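Local coordinates for protein aminopeptidase N (Francisella tularensis subsp. tularensis, PDB 5DLL) that removes N-terminal amino acids from peptides as a zinc-dependent aminopeptidase of the M1 family, probably in the breakdown of intracellular peptides, at residues H374-E379 with T389-N394. Numbering follows the deposited sequence.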
loop_
_atom_site.group_PDB
_atom_site.type_symbol
_atom_site.label_atom_id
_atom_site.label_comp_id
_atom_site.label_asym_id
_atom_site.label_seq_id
_atom_site.Cartn_x
_atom_site.Cartn_y
_atom_site.Cartn_z
ATOM N N HIS A 374 -15.710 -9.533 0.551
ATOM C CA HIS A 374 -15.197 -10.685 1.290
ATOM C C HIS A 374 -14.679 -10.290 2.676
ATOM O O HIS A 374 -14.463 -9.104 2.938
ATOM C CB HIS A 374 -14.097 -11.407 0.486
ATOM C CG HIS A 374 -12.933 -10.538 0.108
ATOM N ND1 HIS A 374 -12.989 -9.625 -0.922
ATOM C CD2 HIS A 374 -11.674 -10.470 0.601
ATOM C CE1 HIS A 374 -11.820 -9.018 -1.037
ATOM N NE2 HIS A 374 -11.004 -9.513 -0.124
ATOM N N PRO A 375 -14.503 -11.280 3.575
ATOM C CA PRO A 375 -13.869 -10.989 4.861
ATOM C C PRO A 375 -12.356 -10.884 4.699
ATOM O O PRO A 375 -11.821 -11.256 3.652
ATOM C CB PRO A 375 -14.237 -12.205 5.735
ATOM C CG PRO A 375 -15.095 -13.101 4.893
ATOM C CD PRO A 375 -14.867 -12.704 3.468
ATOM N N ILE A 376 -11.670 -10.391 5.724
ATOM C CA ILE A 376 -10.207 -10.286 5.669
ATOM C C ILE A 376 -9.542 -11.673 5.708
ATOM O O ILE A 376 -8.419 -11.846 5.211
ATOM C CB ILE A 376 -9.643 -9.344 6.763
ATOM C CG1 ILE A 376 -9.873 -9.906 8.171
ATOM C CG2 ILE A 376 -10.260 -7.956 6.619
ATOM C CD1 ILE A 376 -9.146 -9.145 9.262
ATOM N N ARG A 377 -10.240 -12.646 6.301
ATOM C CA ARG A 377 -9.870 -14.057 6.187
ATOM C C ARG A 377 -11.012 -14.817 5.502
ATOM O O ARG A 377 -11.957 -15.266 6.168
ATOM C CB ARG A 377 -9.561 -14.663 7.557
ATOM C CG ARG A 377 -9.050 -16.098 7.490
ATOM C CD ARG A 377 -8.946 -16.721 8.868
ATOM N NE ARG A 377 -10.229 -16.674 9.562
ATOM C CZ ARG A 377 -10.394 -16.807 10.876
ATOM N NH1 ARG A 377 -9.354 -17.017 11.683
ATOM N NH2 ARG A 377 -11.620 -16.727 11.386
ATOM N N PRO A 378 -10.936 -14.949 4.161
ATOM C CA PRO A 378 -11.938 -15.704 3.403
ATOM C C PRO A 378 -11.991 -17.183 3.790
ATOM O O PRO A 378 -11.030 -17.706 4.359
ATOM C CB PRO A 378 -11.470 -15.554 1.947
ATOM C CG PRO A 378 -10.609 -14.340 1.933
ATOM C CD PRO A 378 -9.941 -14.315 3.272
ATOM N N GLU A 379 -13.115 -17.835 3.489
ATOM C CA GLU A 379 -13.277 -19.281 3.704
ATOM C C GLU A 379 -13.004 -20.085 2.420
ATOM O O GLU A 379 -13.074 -21.319 2.433
ATOM C CB GLU A 379 -14.686 -19.593 4.246
ATOM C CG GLU A 379 -14.832 -19.438 5.758
ATOM C CD GLU A 379 -14.253 -20.612 6.542
ATOM O OE1 GLU A 379 -14.698 -21.760 6.332
ATOM O OE2 GLU A 379 -13.358 -20.388 7.385
ATOM N N THR A 389 -5.983 -7.784 -1.992
ATOM C CA THR A 389 -7.041 -6.775 -2.011
ATOM C C THR A 389 -6.892 -5.819 -0.841
ATOM O O THR A 389 -6.263 -6.152 0.167
ATOM C CB THR A 389 -8.430 -7.428 -1.891
ATOM O OG1 THR A 389 -8.486 -8.227 -0.702
ATOM C CG2 THR A 389 -8.720 -8.305 -3.092
ATOM N N VAL A 390 -7.483 -4.633 -0.976
ATOM C CA VAL A 390 -7.482 -3.638 0.102
ATOM C C VAL A 390 -8.194 -4.134 1.366
ATOM O O VAL A 390 -7.800 -3.796 2.479
ATOM C CB VAL A 390 -8.070 -2.277 -0.347
ATOM C CG1 VAL A 390 -7.181 -1.648 -1.409
ATOM C CG2 VAL A 390 -9.495 -2.416 -0.865
ATOM N N THR A 391 -9.231 -4.946 1.199
ATOM C CA THR A 391 -9.862 -5.616 2.332
ATOM C C THR A 391 -8.841 -6.422 3.147
ATOM O O THR A 391 -8.730 -6.240 4.355
ATOM C CB THR A 391 -10.992 -6.550 1.860
ATOM O OG1 THR A 391 -12.054 -5.768 1.293
ATOM C CG2 THR A 391 -11.533 -7.394 3.017
ATOM N N VAL A 392 -8.096 -7.300 2.486
ATOM C CA VAL A 392 -7.168 -8.197 3.180
ATOM C C VAL A 392 -5.972 -7.440 3.784
ATOM O O VAL A 392 -5.563 -7.721 4.908
ATOM C CB VAL A 392 -6.667 -9.322 2.241
ATOM C CG1 VAL A 392 -5.564 -10.149 2.894
ATOM C CG2 VAL A 392 -7.819 -10.227 1.830
ATOM N N TYR A 393 -5.426 -6.479 3.041
ATOM C CA TYR A 393 -4.223 -5.756 3.467
ATOM C C TYR A 393 -4.543 -4.567 4.371
ATOM O O TYR A 393 -4.065 -4.489 5.507
ATOM C CB TYR A 393 -3.439 -5.261 2.244
ATOM C CG TYR A 393 -2.607 -6.329 1.569
ATOM C CD1 TYR A 393 -3.182 -7.530 1.144
ATOM C CD2 TYR A 393 -1.243 -6.138 1.344
ATOM C CE1 TYR A 393 -2.422 -8.508 0.525
ATOM C CE2 TYR A 393 -0.477 -7.112 0.721
ATOM C CZ TYR A 393 -1.072 -8.293 0.312
ATOM O OH TYR A 393 -0.318 -9.264 -0.305
ATOM N N ASN A 394 -5.355 -3.649 3.854
ATOM C CA ASN A 394 -5.584 -2.361 4.503
ATOM C C ASN A 394 -6.627 -2.417 5.621
ATOM O O ASN A 394 -6.421 -1.818 6.675
ATOM C CB ASN A 394 -5.935 -1.295 3.461
ATOM C CG ASN A 394 -4.893 -1.199 2.355
ATOM O OD1 ASN A 394 -5.076 -1.738 1.268
ATOM N ND2 ASN A 394 -3.787 -0.530 2.638
#
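His374 meets the N-cap Thr389 and, in the first turn of helix 390-423, Thr391 and Val392, a worked example of how a loop side chain can engage a helix N-cap. From CB, its chain turns to set CG between the backbone N and the carbonyl carbon (chi1 57°), which brings the imidazole tip up to the helix start. Along the ring, His374 CD2 comes to 3.9 Å from Thr391 CG2 and also touches Val392 CG2, while CE1 lies against OG1 and CG2 of Thr389. ND1 is hydrogen-bonded to the carbonyl oxygen of Met372, which holds that side of the ring. At the tip, His374 NE2 forms a 2.9 Å hydrogen bond with Thr389 OG1, moderately bent at 146°, in which either partner could be the donor. Thr389 OG1 also accepts a weak capping bond from Val392 N (3.3 Å), so it joins the loop to the helix end.

Methyl groups fill in around this polar link, against the ring and against backbone carbonyls. Thr391 CG2 sits over one ring face, 4.1 Å from the His374 ring centroid in a CH-pi contact, whereas Val392 CG2 lies at the ring edge. Thr391 OG1 is bound by Glu367 and Gln364 of helix 349-369. Farther along the loop, Ile376 CG2 lies nearest Thr391 O, with Thr391 CG2 at 3.9 Å, and the Ile376 carbonyl oxygen rests near Val392 CG2. The Val392 side chain is about 6 Å from that of the zinc ligand Glu332. The arrangement is a side-chain N-cap braced by a histidine, within the M1 peptidase catalytic domain close to its zinc site.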